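Local coordinates for protein endoglucanase (Clostridium thermocellum, PDB 2YIK) that probably hydrolyses internal beta-1,4-glucosidic bonds of cellulose, as a family 9 glycoside hydrolase, at residues 105-117 and 157-170. Sequence-based numbering, arbitrary orientation.
Sequences DGKVDVSGGFHDA and ILRYFNDYFMRCTF. With CA (calcium ion), chain D; ZN (zinc ion), chain E.
Phe114 wedges its ring between Phe161 and Tyr160 of helix 151-167. Over one face lies Phe161, its ring centre 4.0 Å away and the planes inclined at 32°; on the opposite face Tyr160 presents its edge, an edge-to-face pair with planes at 81°. Flat, apolar phenylalanine suits this buried place; at its tip Phe114 CZ meets Ile157 CG2 at 3.8 Å. Tyr160 adds a polar end: its hydroxyl hydrogen-bonds the backbone O of Cys56, a residue that binds the zinc ion together with Cys72, His73 and His115. One turn on, Tyr164, with CG anti to its backbone N (chi1 165°), turns a ring face to the chain, and Gly113 CA makes a CH-pi contact 4.0 Å from the ring centroid. A CB on Gly112 would run into Arg167 NH2 and one on Gly113 into the Tyr164 ring; positive phi angles also favour glycine. Arg167, bent at chi3, brings its guanidinium edge to Ser111: Arg167 NH2 donates to Ser111 O at 3.0 Å, with a weaker bond from NE. One water bridges Gly113 N, Tyr160 O and this NH2. Farther along, small apolar valines suit a buried face: Val110 meets Cys168 SG, and Val108 CB packs 4.2 Å from Phe170 CZ. Segment 105-117 thus runs along helix 151-167 and past the start of strand 169-171, with Phe161 also touching helix 124-140, Val110 reaching strand 177-184, and strand 107-108 pairing with strand 79-80.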
loop_
_atom_site.group_PDB
_atom_site.type_symbol
_atom_site.label_atom_id
_atom_site.label_comp_id
_atom_site.label_asym_id
_atom_site.label_seq_id
_atom_site.Cartn_x
_atom_site.Cartn_y
_atom_site.Cartn_z
ATOM N N ASP A 105 -3.128 -16.410 28.649
ATOM C CA ASP A 105 -4.566 -16.655 28.569
ATOM C C ASP A 105 -4.922 -17.500 27.340
ATOM O O ASP A 105 -6.097 -17.716 27.037
ATOM C CB ASP A 105 -5.344 -15.330 28.561
ATOM C CG ASP A 105 -5.288 -14.623 27.215
ATOM O OD1 ASP A 105 -4.501 -15.049 26.353
ATOM O OD2 ASP A 105 -6.031 -13.640 27.013
ATOM N N GLY A 106 -3.897 -17.969 26.630
ATOM C CA GLY A 106 -4.107 -18.810 25.457
ATOM C C GLY A 106 -4.670 -18.143 24.212
ATOM O O GLY A 106 -5.140 -18.821 23.296
ATOM N N LYS A 107 -4.623 -16.816 24.167
ATOM C CA LYS A 107 -5.138 -16.081 23.020
ATOM C C LYS A 107 -4.174 -14.982 22.583
ATOM O O LYS A 107 -3.392 -14.495 23.377
ATOM C CB LYS A 107 -6.499 -15.478 23.379
ATOM C CG LYS A 107 -7.601 -16.516 23.532
ATOM C CD LYS A 107 -8.566 -16.144 24.639
ATOM C CE LYS A 107 -9.763 -17.101 24.697
ATOM N NZ LYS A 107 -9.507 -18.371 23.952
ATOM N N VAL A 108 -4.193 -14.614 21.309
ATOM C CA VAL A 108 -3.330 -13.531 20.855
ATOM C C VAL A 108 -4.200 -12.505 20.150
ATOM O O VAL A 108 -5.279 -12.831 19.653
ATOM C CB VAL A 108 -2.222 -14.023 19.901
ATOM C CG1 VAL A 108 -1.301 -14.998 20.633
ATOM C CG2 VAL A 108 -2.836 -14.661 18.677
ATOM N N ASP A 109 -3.730 -11.264 20.120
ATOM C CA ASP A 109 -4.461 -10.176 19.490
ATOM C C ASP A 109 -3.892 -9.812 18.113
ATOM O O ASP A 109 -2.833 -9.193 18.012
ATOM C CB ASP A 109 -4.428 -8.952 20.412
ATOM C CG ASP A 109 -5.227 -7.780 19.869
ATOM O OD1 ASP A 109 -5.816 -7.890 18.769
ATOM O OD2 ASP A 109 -5.265 -6.733 20.553
ATOM N N VAL A 110 -4.586 -10.214 17.052
ATOM C CA VAL A 110 -4.145 -9.881 15.699
ATOM C C VAL A 110 -5.229 -9.036 15.031
ATOM O O VAL A 110 -5.452 -9.109 13.820
ATOM C CB VAL A 110 -3.853 -11.142 14.839
ATOM C CG1 VAL A 110 -2.623 -11.863 15.373
ATOM C CG2 VAL A 110 -5.047 -12.062 14.827
ATOM N N SER A 111 -5.891 -8.220 15.846
ATOM C CA SER A 111 -6.949 -7.340 15.379
ATOM C C SER A 111 -6.369 -6.017 14.887
ATOM O O SER A 111 -5.218 -5.676 15.172
ATOM C CB SER A 111 -7.944 -7.055 16.506
ATOM O OG SER A 111 -7.387 -6.165 17.463
ATOM N N GLY A 112 -7.183 -5.278 14.142
ATOM C CA GLY A 112 -6.755 -3.992 13.628
ATOM C C GLY A 112 -6.456 -4.004 12.144
ATOM O O GLY A 112 -6.754 -4.971 11.446
ATOM N N GLY A 113 -5.864 -2.924 11.657
ATOM C CA GLY A 113 -5.548 -2.868 10.245
ATOM C C GLY A 113 -6.764 -2.641 9.362
ATOM O O GLY A 113 -7.802 -2.147 9.816
ATOM N N PHE A 114 -6.650 -3.059 8.105
ATOM C CA PHE A 114 -7.705 -2.835 7.126
ATOM C C PHE A 114 -8.120 -4.067 6.335
ATOM O O PHE A 114 -7.287 -4.929 6.057
ATOM C CB PHE A 114 -7.228 -1.772 6.128
ATOM C CG PHE A 114 -6.859 -0.454 6.762
ATOM C CD1 PHE A 114 -5.648 -0.302 7.430
ATOM C CD2 PHE A 114 -7.721 0.637 6.679
ATOM C CE1 PHE A 114 -5.299 0.920 8.008
ATOM C CE2 PHE A 114 -7.385 1.865 7.252
ATOM C CZ PHE A 114 -6.172 2.009 7.918
ATOM N N HIS A 115 -9.407 -4.138 5.982
ATOM C CA HIS A 115 -9.930 -5.225 5.154
ATOM C C HIS A 115 -9.215 -4.990 3.841
ATOM O O HIS A 115 -8.870 -3.867 3.497
ATOM C CB HIS A 115 -11.429 -5.086 4.915
ATOM C CG HIS A 115 -12.245 -5.130 6.158
ATOM N ND1 HIS A 115 -13.292 -4.262 6.383
ATOM C CD2 HIS A 115 -12.195 -5.945 7.236
ATOM C CE1 HIS A 115 -13.850 -4.540 7.544
ATOM N NE2 HIS A 115 -13.203 -5.560 8.084
ATOM N N ASP A 116 -9.029 -6.024 3.060
ATOM C CA ASP A 116 -8.260 -5.828 1.845
ATOM C C ASP A 116 -8.903 -5.121 0.680
ATOM O O ASP A 116 -8.360 -4.131 0.141
ATOM C CB ASP A 116 -7.781 -7.162 1.312
ATOM C CG ASP A 116 -6.971 -7.029 0.003
ATOM O OD1 ASP A 116 -5.808 -6.561 0.060
ATOM O OD2 ASP A 116 -7.491 -7.402 -1.073
ATOM N N ALA A 117 -10.104 -5.526 0.322
ATOM C CA ALA A 117 -10.703 -4.990 -0.850
ATOM C C ALA A 117 -12.190 -4.681 -0.604
ATOM O O ALA A 117 -12.471 -3.623 -0.029
ATOM C CB ALA A 117 -10.520 -6.097 -1.949
ATOM N N ILE A 157 -4.597 7.126 9.481
ATOM C CA ILE A 157 -4.614 5.926 8.651
ATOM C C ILE A 157 -3.271 5.199 8.748
ATOM O O ILE A 157 -3.244 3.987 8.921
ATOM C CB ILE A 157 -4.904 6.253 7.153
ATOM C CG1 ILE A 157 -6.389 6.546 6.942
ATOM C CG2 ILE A 157 -4.536 5.066 6.281
ATOM C CD1 ILE A 157 -6.943 7.575 7.893
ATOM N N LEU A 158 -2.167 5.939 8.651
ATOM C CA LEU A 158 -0.843 5.326 8.726
ATOM C C LEU A 158 -0.551 4.698 10.089
ATOM O O LEU A 158 0.137 3.682 10.171
ATOM C CB LEU A 158 0.232 6.345 8.350
ATOM C CG LEU A 158 0.179 6.742 6.868
ATOM C CD1 LEU A 158 0.995 7.986 6.622
ATOM C CD2 LEU A 158 0.682 5.579 6.008
ATOM N N ARG A 159 -1.074 5.299 11.157
ATOM C CA ARG A 159 -0.887 4.745 12.493
ATOM C C ARG A 159 -1.693 3.457 12.610
ATOM O O ARG A 159 -1.236 2.482 13.210
ATOM C CB ARG A 159 -1.355 5.725 13.575
ATOM C CG ARG A 159 -0.353 6.813 13.926
ATOM C CD ARG A 159 -0.976 7.818 14.893
ATOM N NE ARG A 159 -0.055 8.889 15.280
ATOM C CZ ARG A 159 0.871 8.782 16.231
ATOM N NH1 ARG A 159 1.012 7.645 16.909
ATOM N NH2 ARG A 159 1.648 9.817 16.513
ATOM N N TYR A 160 -2.889 3.448 12.030
ATOM C CA TYR A 160 -3.725 2.261 12.095
ATOM C C TYR A 160 -3.083 1.090 11.349
ATOM O O TYR A 160 -3.189 -0.055 11.794
ATOM C CB TYR A 160 -5.122 2.546 11.534
ATOM C CG TYR A 160 -6.213 1.719 12.197
ATOM C CD1 TYR A 160 -6.607 1.979 13.513
ATOM C CD2 TYR A 160 -6.841 0.676 11.514
ATOM C CE1 TYR A 160 -7.597 1.222 14.134
ATOM C CE2 TYR A 160 -7.835 -0.086 12.123
ATOM C CZ TYR A 160 -8.207 0.190 13.436
ATOM O OH TYR A 160 -9.176 -0.568 14.056
ATOM N N PHE A 161 -2.424 1.369 10.222
ATOM C CA PHE A 161 -1.744 0.319 9.445
ATOM C C PHE A 161 -0.565 -0.236 10.239
ATOM O O PHE A 161 -0.477 -1.428 10.512
ATOM C CB PHE A 161 -1.150 0.861 8.134
ATOM C CG PHE A 161 -2.048 0.734 6.934
ATOM C CD1 PHE A 161 -2.381 -0.514 6.409
ATOM C CD2 PHE A 161 -2.507 1.875 6.289
ATOM C CE1 PHE A 161 -3.159 -0.614 5.250
ATOM C CE2 PHE A 161 -3.278 1.788 5.140
ATOM C CZ PHE A 161 -3.608 0.541 4.615
ATOM N N ASN A 162 0.350 0.659 10.593
ATOM C CA ASN A 162 1.557 0.277 11.300
ATOM C C ASN A 162 1.399 -0.229 12.738
ATOM O O ASN A 162 2.215 -1.029 13.195
ATOM C CB ASN A 162 2.564 1.428 11.228
ATOM C CG ASN A 162 3.020 1.705 9.799
ATOM O OD1 ASN A 162 2.580 2.669 9.158
ATOM N ND2 ASN A 162 3.896 0.846 9.287
ATOM N N ASP A 163 0.376 0.222 13.456
ATOM C CA ASP A 163 0.190 -0.280 14.815
ATOM C C ASP A 163 -0.257 -1.734 14.706
ATOM O O ASP A 163 0.031 -2.555 15.576
ATOM C CB ASP A 163 -0.852 0.544 15.583
ATOM C CG ASP A 163 -0.370 1.953 15.884
ATOM O OD1 ASP A 163 0.855 2.171 15.891
ATOM O OD2 ASP A 163 -1.212 2.843 16.127
ATOM N N TYR A 164 -0.958 -2.041 13.614
ATOM C CA TYR A 164 -1.432 -3.393 13.351
ATOM C C TYR A 164 -0.212 -4.280 13.086
ATOM O O TYR A 164 -0.099 -5.366 13.652
ATOM C CB TYR A 164 -2.380 -3.382 12.143
ATOM C CG TYR A 164 -2.683 -4.731 11.517
ATOM C CD1 TYR A 164 -3.272 -5.759 12.253
ATOM C CD2 TYR A 164 -2.428 -4.954 10.164
ATOM C CE1 TYR A 164 -3.607 -6.978 11.650
ATOM C CE2 TYR A 164 -2.751 -6.158 9.551
ATOM C CZ TYR A 164 -3.341 -7.170 10.295
ATOM O OH TYR A 164 -3.663 -8.364 9.681
ATOM N N PHE A 165 0.705 -3.806 12.245
ATOM C CA PHE A 165 1.913 -4.565 11.936
ATOM C C PHE A 165 2.697 -4.838 13.227
ATOM O O PHE A 165 3.116 -5.965 13.490
ATOM C CB PHE A 165 2.813 -3.797 10.952
ATOM C CG PHE A 165 2.172 -3.501 9.615
ATOM C CD1 PHE A 165 1.288 -4.400 9.025
ATOM C CD2 PHE A 165 2.490 -2.329 8.929
ATOM C CE1 PHE A 165 0.728 -4.138 7.769
ATOM C CE2 PHE A 165 1.938 -2.055 7.676
ATOM C CZ PHE A 165 1.055 -2.961 7.093
ATOM N N MET A 166 2.887 -3.804 14.038
ATOM C CA MET A 166 3.630 -3.962 15.282
ATOM C C MET A 166 3.006 -4.953 16.258
ATOM O O MET A 166 3.719 -5.777 16.833
ATOM C CB MET A 166 3.864 -2.593 15.937
ATOM C CG MET A 166 4.889 -1.761 15.149
ATOM S SD MET A 166 5.405 -0.175 15.840
ATOM C CE MET A 166 4.120 0.920 15.210
ATOM N N ARG A 167 1.689 -4.888 16.443
ATOM C CA ARG A 167 0.996 -5.820 17.338
ATOM C C ARG A 167 1.146 -7.250 16.810
ATOM O O ARG A 167 1.167 -8.210 17.577
ATOM C CB ARG A 167 -0.504 -5.494 17.422
ATOM C CG ARG A 167 -0.887 -4.358 18.356
ATOM C CD ARG A 167 -2.400 -4.340 18.584
ATOM N NE ARG A 167 -3.114 -4.194 17.328
ATOM C CZ ARG A 167 -3.375 -3.030 16.743
ATOM N NH1 ARG A 167 -2.990 -1.897 17.310
ATOM N NH2 ARG A 167 -4.001 -3.008 15.577
ATOM N N CYS A 168 1.247 -7.385 15.490
ATOM C CA CYS A 168 1.376 -8.698 14.859
ATOM C C CYS A 168 2.806 -9.224 14.812
ATOM O O CYS A 168 3.052 -10.348 14.370
ATOM C CB CYS A 168 0.786 -8.657 13.446
ATOM S SG CYS A 168 -1.034 -8.590 13.410
ATOM N N THR A 169 3.750 -8.404 15.258
ATOM C CA THR A 169 5.142 -8.818 15.278
ATOM C C THR A 169 5.460 -9.251 16.704
ATOM O O THR A 169 5.579 -8.415 17.603
ATOM C CB THR A 169 6.093 -7.673 14.871
ATOM O OG1 THR A 169 5.690 -7.140 13.600
ATOM C CG2 THR A 169 7.530 -8.188 14.765
ATOM N N PHE A 170 5.573 -10.560 16.901
ATOM C CA PHE A 170 5.876 -11.134 18.207
ATOM C C PHE A 170 7.391 -11.273 18.353
ATOM O O PHE A 170 8.021 -12.087 17.669
ATOM C CB PHE A 170 5.167 -12.484 18.330
ATOM C CG PHE A 170 3.674 -12.377 18.234
ATOM C CD1 PHE A 170 3.049 -12.328 16.988
ATOM C CD2 PHE A 170 2.896 -12.223 19.378
ATOM C CE1 PHE A 170 1.674 -12.125 16.884
ATOM C CE2 PHE A 170 1.518 -12.022 19.286
ATOM C CZ PHE A 170 0.908 -11.968 18.035
HETATM CA CA CA D . -2.741 -13.473 25.455
HETATM ZN ZN ZN E . -13.099 -6.218 10.235
HETATM O O HOH W 1 -0.756 -8.681 19.436
HETATM O O HOH W 2 -4.652 -1.054 13.885
#